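Local coordinates for putative oxidoreductase (Magnetospirillum magnetotacticum, PDB 3C1A), which probably catalyses an NAD(P)-dependent oxidation or reduction as a member of the GFO/IDH/MocA family, on a substrate that is not known, at residues A150-A155 and R233-G238; L37-S42 and S66-E71; Q129-A134 and P296-L301. One frame throughout, in Å; residues are numbered along the deposited sequence. Where two conformers were deposited one is given.

The three contacts share no segment, and each illustrates how the chemistry of a contact follows its place in the fold. Contact 1, buried in the large C-terminal sheet, combines regular backbone hydrogen bonds with an ion pair and a phenylalanine contact on one face and mainly apolar side chains on the other. Contact 2 lies at the partly exposed margin of the Rossmann domain, its centre about 40 Å from that of contact 1, and depends on side-chain charge rather than backbone pairing. Contact 3, nearest the middle of the chain, is buried and has no direct hydrogen bond between its segments. Strand 242-246 links two of the settings: it flanks strand 229-238 of contact 1 and touches Gln129 and Asn132 of contact 3.

Contact 1: residues A150-A155 and R233-G238; sequences AVRSEA and RLAVFG
Glu154 and Arg233 form a cross-strand ion pair on one face of an antiparallel strand pair, where their side chains lie side by side and point the same way. Glu154 sends CG anti to its backbone N (chi1 -170°) and continues extended, whereas Arg233 places CG between its N and carbonyl carbon (chi1 48°). One carboxylate oxygen takes both bonds: Arg233 NE lies 2.9 Å from Glu154 OE1, and Arg233 NH2 lies 3.1 Å from the same OE1. Both donors reach it from the same side of the carboxylate plane, while the oxygen stays close to the guanidinium plane. Glu154 OE2 turns to Arg223, so the carboxylate is held between two arginines. Trp264 makes cation-pi contacts with both Arg233 and Arg152. An alanine in place of Arg233 would probably leave Glu154 OE1 without these two N-H donors and Trp264 without one of its cation-pi partners.

Further along this face, the ring of Phe237 receives Ala150 CB at its CD2 atom, 3.9 Å away. The aliphatic part of Arg152 reaches the ring edge, CD standing 4.0 Å from Phe237 CE2, and its guanidinium is turned 46° from the ring plane. Arg152 NH1 hydrogen-bonds to Gly262 O.

Between the strands, Ala235 N donates to Arg152 O at 2.8 Å, and the reciprocal Arg152 N bond reaches Ala235 O at 3.1 Å. The other face carries Val151, Ser153, Leu234 and Val236; Ser153 CB meets Leu234 CB at 3.9 Å, and the valines and Leu234 pack against helix 168-184. One helix-covered face on a mixed, largely antiparallel sheet is consistent with the C-terminal domain of the GFO/IDH/MocA family.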
# COMPACT_ATOMS: atom_id res chain seq x y z
N ALA A 150 -22.20 2.14 3.42
CA ALA A 150 -21.14 2.65 4.27
C ALA A 150 -19.93 1.76 4.20
O ALA A 150 -20.05 0.57 3.93
CB ALA A 150 -21.60 2.76 5.71
N VAL A 151 -18.79 2.38 4.52
CA VAL A 151 -17.52 1.70 4.62
C VAL A 151 -16.81 2.22 5.86
O VAL A 151 -16.79 3.43 6.13
CB VAL A 151 -16.67 1.98 3.39
CG1 VAL A 151 -15.32 1.40 3.54
CG2 VAL A 151 -17.36 1.48 2.12
N ARG A 152 -16.23 1.30 6.63
CA ARG A 152 -15.36 1.74 7.69
C ARG A 152 -14.14 0.87 7.87
O ARG A 152 -14.15 -0.35 7.60
CB ARG A 152 -16.15 1.83 8.99
CG ARG A 152 -16.07 0.63 9.85
CD ARG A 152 -17.00 0.75 11.03
NE ARG A 152 -16.40 1.53 12.10
CZ ARG A 152 -16.97 1.75 13.27
NH1 ARG A 152 -18.22 1.34 13.53
NH2 ARG A 152 -16.31 2.45 14.18
N SER A 153 -13.05 1.49 8.31
CA SER A 153 -11.83 0.74 8.64
C SER A 153 -11.17 1.28 9.89
O SER A 153 -11.42 2.43 10.30
CB SER A 153 -10.84 0.77 7.48
OG SER A 153 -10.38 2.10 7.24
N GLU A 154 -10.36 0.42 10.49
CA GLU A 154 -9.58 0.73 11.68
C GLU A 154 -8.21 0.04 11.62
O GLU A 154 -8.10 -1.22 11.41
CB GLU A 154 -10.32 0.23 12.92
CG GLU A 154 -9.73 0.70 14.21
CD GLU A 154 -10.56 0.23 15.38
OE1 GLU A 154 -10.57 -0.98 15.66
OE2 GLU A 154 -11.23 1.07 15.98
N ALA A 155 -7.17 0.85 11.84
CA ALA A 155 -5.77 0.41 11.92
C ALA A 155 -5.20 0.92 13.23
O ALA A 155 -5.22 2.11 13.50
CB ALA A 155 -4.95 0.96 10.77
N ARG A 233 -8.78 -3.81 10.63
CA ARG A 233 -10.06 -4.38 10.23
C ARG A 233 -10.78 -3.44 9.31
O ARG A 233 -10.56 -2.22 9.37
CB ARG A 233 -10.93 -4.76 11.43
CG ARG A 233 -11.05 -3.71 12.48
CD ARG A 233 -11.92 -4.23 13.60
NE ARG A 233 -12.13 -3.25 14.65
CZ ARG A 233 -13.04 -3.39 15.62
NH1 ARG A 233 -13.84 -4.46 15.64
NH2 ARG A 233 -13.16 -2.44 16.55
N LEU A 234 -11.61 -3.99 8.43
CA LEU A 234 -12.51 -3.15 7.66
C LEU A 234 -13.86 -3.84 7.49
O LEU A 234 -13.97 -5.05 7.70
CB LEU A 234 -11.90 -2.75 6.31
CG LEU A 234 -11.65 -3.82 5.24
CD1 LEU A 234 -12.95 -4.35 4.53
CD2 LEU A 234 -10.68 -3.19 4.24
N ALA A 235 -14.89 -3.06 7.17
CA ALA A 235 -16.21 -3.62 6.99
C ALA A 235 -16.85 -2.88 5.84
O ALA A 235 -16.68 -1.68 5.77
CB ALA A 235 -17.04 -3.44 8.25
N VAL A 236 -17.53 -3.57 4.94
CA VAL A 236 -18.27 -2.92 3.84
C VAL A 236 -19.76 -3.21 4.07
O VAL A 236 -20.17 -4.36 4.06
CB VAL A 236 -17.80 -3.35 2.41
CG1 VAL A 236 -18.63 -2.63 1.33
CG2 VAL A 236 -16.32 -3.01 2.21
N PHE A 237 -20.53 -2.17 4.32
CA PHE A 237 -21.94 -2.34 4.69
C PHE A 237 -22.77 -2.16 3.44
O PHE A 237 -22.71 -1.13 2.78
CB PHE A 237 -22.38 -1.33 5.77
CG PHE A 237 -21.58 -1.41 7.05
CD1 PHE A 237 -21.97 -2.23 8.10
CD2 PHE A 237 -20.45 -0.61 7.21
CE1 PHE A 237 -21.24 -2.29 9.25
CE2 PHE A 237 -19.70 -0.67 8.38
CZ PHE A 237 -20.09 -1.53 9.40
N GLY A 238 -23.59 -3.14 3.13
CA GLY A 238 -24.52 -2.99 2.02
C GLY A 238 -25.95 -3.19 2.44
O GLY A 238 -26.24 -3.48 3.61

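Contact 2: residues L37-S42 and S66-E71; sequences LVRLAS and SAPEVE
Val38 and Val70 mark the closest backbone approach of strand segment 37-42 to loop 66-71, their CA atoms 6.9 Å apart, and no backbone hydrogen bond joins the two. Their side chains touch through Val38 CG2 and Val70 CG2, 3.8 Å apart. Beside them, Arg39 extends from CG to NE and crosses Glu69 at about a right angle. Its guanidinium meets the carboxylate side-on: Arg39 NE donates to the syn lone pair of Glu69 OE2 at 2.8 Å, and Arg39 NH2 to Glu69 OE1 at 3.0 Å. Both bonds are nearly straight, and the two flat groups are 29° apart. Glu69 bends at chi2 (-69°), which places CD where the carboxylate can meet the guanidinium side-on. Ala67 CB sits over one face of the guanidinium, 3.2 Å from Arg39 NE. A water donates to Val38 O; its very short approach to Glu69 OE2 leaves a bridge between the segments doubtful in detail.

Arg39 NH1 has a second acidic partner in Glu58 of strand 56-58. The guanidinium probably helps keep both carboxylates ionised while they balance its charge, and the paired geometry fixes how the flat groups turn where this loop leads into the next Rossmann strand, 72-76.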
# COMPACT_ATOMS: atom_id res chain seq x y z
N LEU A 37 17.23 -11.11 -7.39
CA LEU A 37 17.78 -9.83 -6.92
C LEU A 37 19.22 -9.74 -7.44
O LEU A 37 20.10 -10.40 -6.94
CB LEU A 37 17.73 -9.70 -5.38
CG LEU A 37 18.15 -8.38 -4.76
CD1 LEU A 37 17.14 -7.32 -5.13
CD2 LEU A 37 18.32 -8.50 -3.23
N VAL A 38 19.42 -8.92 -8.46
CA VAL A 38 20.72 -8.80 -9.11
C VAL A 38 21.60 -7.62 -8.63
O VAL A 38 22.82 -7.66 -8.79
CB VAL A 38 20.57 -8.79 -10.65
CG1 VAL A 38 19.76 -9.96 -11.12
CG2 VAL A 38 19.97 -7.46 -11.16
N ARG A 39 20.99 -6.55 -8.11
CA ARG A 39 21.74 -5.51 -7.38
C ARG A 39 20.93 -5.09 -6.17
O ARG A 39 19.70 -5.18 -6.16
CB ARG A 39 22.06 -4.25 -8.23
CG ARG A 39 22.73 -4.51 -9.55
CD ARG A 39 23.64 -3.36 -10.02
NE ARG A 39 24.19 -3.67 -11.33
CZ ARG A 39 25.28 -3.13 -11.88
NH1 ARG A 39 25.95 -2.18 -11.27
NH2 ARG A 39 25.64 -3.51 -13.10
N LEU A 40 21.65 -4.59 -5.17
CA LEU A 40 21.06 -4.05 -3.94
C LEU A 40 21.81 -2.81 -3.51
O LEU A 40 23.03 -2.88 -3.32
CB LEU A 40 21.17 -5.10 -2.82
CG LEU A 40 20.72 -4.70 -1.42
CD1 LEU A 40 19.21 -4.39 -1.42
CD2 LEU A 40 21.12 -5.81 -0.42
N ALA A 41 21.09 -1.69 -3.43
CA ALA A 41 21.57 -0.47 -2.82
C ALA A 41 20.84 -0.24 -1.49
O ALA A 41 19.69 0.17 -1.47
CB ALA A 41 21.38 0.69 -3.75
N SER A 42 21.49 -0.51 -0.36
CA SER A 42 20.82 -0.37 0.95
C SER A 42 21.71 0.22 2.03
O SER A 42 22.84 -0.20 2.19
CB SER A 42 20.32 -1.71 1.45
OG SER A 42 19.65 -1.54 2.70
N SER A 66 21.58 2.67 -13.56
CA SER A 66 22.45 2.66 -14.74
C SER A 66 22.87 1.26 -15.15
O SER A 66 23.63 1.11 -16.10
CB SER A 66 23.72 3.47 -14.50
OG SER A 66 23.40 4.82 -14.22
N ALA A 67 22.39 0.25 -14.43
CA ALA A 67 22.84 -1.12 -14.58
C ALA A 67 22.20 -1.71 -15.82
O ALA A 67 20.98 -1.63 -15.95
CB ALA A 67 22.45 -1.93 -13.33
N PRO A 68 23.00 -2.29 -16.75
CA PRO A 68 22.38 -2.76 -18.00
C PRO A 68 21.49 -3.98 -17.86
O PRO A 68 20.53 -4.13 -18.61
CB PRO A 68 23.58 -3.09 -18.89
CG PRO A 68 24.72 -3.26 -18.00
CD PRO A 68 24.46 -2.49 -16.74
N GLU A 69 21.82 -4.84 -16.90
CA GLU A 69 21.11 -6.09 -16.66
C GLU A 69 19.86 -5.96 -15.76
O GLU A 69 19.08 -6.89 -15.66
CB GLU A 69 22.08 -7.13 -16.09
CG GLU A 69 22.34 -7.18 -14.54
CD GLU A 69 23.10 -6.00 -13.93
OE1 GLU A 69 23.66 -5.15 -14.69
OE2 GLU A 69 23.12 -5.90 -12.67
N VAL A 70 19.68 -4.83 -15.11
CA VAL A 70 18.52 -4.66 -14.23
C VAL A 70 17.31 -4.40 -15.10
O VAL A 70 17.33 -3.49 -15.91
CB VAL A 70 18.72 -3.49 -13.23
CG1 VAL A 70 17.42 -3.15 -12.54
CG2 VAL A 70 19.81 -3.83 -12.21
N GLU A 71 16.27 -5.20 -14.94
CA GLU A 71 15.03 -5.01 -15.71
C GLU A 71 14.02 -4.08 -15.02
O GLU A 71 13.22 -3.42 -15.70
CB GLU A 71 14.39 -6.35 -15.99
CG GLU A 71 15.23 -7.19 -16.94
CD GLU A 71 14.59 -8.49 -17.31
OE1 GLU A 71 13.83 -8.52 -18.30
OE2 GLU A 71 14.88 -9.49 -16.62
O HOH W 1 23.90 -7.88 -11.43

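Contact 3: residues Q129-A134 and P296-L301; sequences QLFNPA and PGPSPL
Phe131 brings its ring against Pro298 and Ser299, and its path can be followed atom by atom. CB leaves the backbone with CG anti to the carbonyl carbon, beside the backbone N (chi1 -64°), and from there the ring reaches toward loop 296-301. On one side, CD1 lies 3.8 Å from Pro298 CG. The next atom, CE1, makes the closest touch of the contact, 3.4 Å from Pro298 CG, and also comes within 3.9 Å of Pro298 CD. On the other side, CE2 meets Ser299 CB at 3.7 Å. At the tip, CZ bridges both residues, 3.8 Å from Ser299 CB and a little farther from Pro298 CG. The proline and the phenylalanine cross at about a right angle, and the ring is met obliquely by both neighbours.

Leu130 covers the same loop from beside the phenylalanine. Its CD1 methyl packs 3.6 Å from Pro298 O and almost as near Ser299 OG. That hydroxyl is a buried polar group with its own partners, Val125 O and His127 ND1, so the Leu130 methyl packs beside a group that is already hydrogen-bonded.

Just beyond the touching residues, Asn132 is the N-cap of helix 133-140: its OD1 accepts from Ala134 N at 3.0 Å, with the donor well above the carbonyl plane. Its ND2 makes a short bond to Gln129 OE1, in the 3-10 segment before it.

Helix 279-290 also touches the Phe131 ring, through Ala283 and Leu286. Ser299 pairs its backbone with Val125 on strand 123-126, an outermost strand of the Rossmann sheet, and Pro300 then leads into helix 301-314, whose Leu301 packs on helix 106-119.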
# COMPACT_ATOMS: atom_id res chain seq x y z
N GLN A 129 -2.76 -3.98 0.45
CA GLN A 129 -4.10 -4.57 0.53
C GLN A 129 -4.61 -4.92 -0.85
O GLN A 129 -5.39 -5.84 -1.00
CB GLN A 129 -5.12 -3.62 1.18
CG GLN A 129 -6.43 -4.38 1.53
CD GLN A 129 -6.23 -5.24 2.73
OE1 GLN A 129 -6.00 -6.46 2.61
NE2 GLN A 129 -6.24 -4.63 3.91
N LEU A 130 -4.20 -4.17 -1.85
CA LEU A 130 -4.70 -4.40 -3.18
C LEU A 130 -4.10 -5.66 -3.82
O LEU A 130 -4.50 -6.01 -4.91
CB LEU A 130 -4.44 -3.18 -4.04
CG LEU A 130 -5.02 -1.88 -3.52
CD1 LEU A 130 -4.78 -0.81 -4.55
CD2 LEU A 130 -6.51 -2.02 -3.27
N PHE A 131 -3.14 -6.30 -3.14
CA PHE A 131 -2.54 -7.56 -3.54
C PHE A 131 -2.88 -8.67 -2.55
O PHE A 131 -2.27 -9.73 -2.56
CB PHE A 131 -1.00 -7.40 -3.61
CG PHE A 131 -0.54 -6.42 -4.64
CD1 PHE A 131 -0.44 -6.79 -5.98
CD2 PHE A 131 -0.23 -5.12 -4.28
CE1 PHE A 131 0.00 -5.89 -6.94
CE2 PHE A 131 0.23 -4.22 -5.26
CZ PHE A 131 0.33 -4.61 -6.58
N ASN A 132 -3.83 -8.42 -1.65
CA ASN A 132 -4.21 -9.39 -0.64
C ASN A 132 -5.32 -10.28 -1.18
O ASN A 132 -6.36 -9.77 -1.61
CB ASN A 132 -4.69 -8.62 0.60
CG ASN A 132 -5.06 -9.53 1.76
OD1 ASN A 132 -5.13 -10.75 1.62
ND2 ASN A 132 -5.34 -8.93 2.91
N PRO A 133 -5.14 -11.62 -1.19
CA PRO A 133 -6.27 -12.45 -1.64
C PRO A 133 -7.62 -12.26 -0.91
O PRO A 133 -8.65 -12.48 -1.50
CB PRO A 133 -5.75 -13.88 -1.44
CG PRO A 133 -4.26 -13.73 -1.58
CD PRO A 133 -3.95 -12.45 -0.88
N ALA A 134 -7.60 -11.84 0.34
CA ALA A 134 -8.83 -11.58 1.06
C ALA A 134 -9.60 -10.37 0.48
O ALA A 134 -10.82 -10.40 0.43
CB ALA A 134 -8.52 -11.37 2.55
N PRO A 296 -1.32 -2.29 -16.38
CA PRO A 296 -1.49 -1.37 -15.27
C PRO A 296 -1.51 -2.08 -13.92
O PRO A 296 -0.97 -1.55 -12.96
CB PRO A 296 -2.82 -0.65 -15.58
CG PRO A 296 -3.11 -0.97 -17.01
CD PRO A 296 -2.52 -2.34 -17.23
N GLY A 297 -2.08 -3.29 -13.87
CA GLY A 297 -2.16 -4.10 -12.65
C GLY A 297 -3.11 -3.53 -11.60
O GLY A 297 -3.75 -2.48 -11.84
N PRO A 298 -3.18 -4.18 -10.42
CA PRO A 298 -4.20 -3.81 -9.42
C PRO A 298 -3.94 -2.53 -8.63
O PRO A 298 -4.87 -1.98 -8.00
CB PRO A 298 -4.22 -5.00 -8.47
CG PRO A 298 -2.92 -5.67 -8.62
CD PRO A 298 -2.33 -5.29 -9.98
N SER A 299 -2.70 -2.05 -8.67
CA SER A 299 -2.31 -0.87 -7.94
C SER A 299 -1.43 0.05 -8.79
O SER A 299 -0.23 0.20 -8.51
CB SER A 299 -1.58 -1.31 -6.67
OG SER A 299 -1.38 -0.23 -5.78
N PRO A 300 -2.02 0.68 -9.82
CA PRO A 300 -1.26 1.51 -10.71
C PRO A 300 -0.81 2.83 -10.13
O PRO A 300 -1.32 3.32 -9.12
CB PRO A 300 -2.26 1.80 -11.85
CG PRO A 300 -3.56 1.74 -11.21
CD PRO A 300 -3.44 0.60 -10.24
N LEU A 301 0.14 3.42 -10.82
CA LEU A 301 0.63 4.73 -10.51
C LEU A 301 -0.50 5.78 -10.34
O LEU A 301 -0.43 6.65 -9.45
CB LEU A 301 1.55 5.18 -11.64
CG LEU A 301 2.16 6.57 -11.50
CD1 LEU A 301 2.82 6.77 -10.16
CD2 LEU A 301 3.14 6.71 -12.64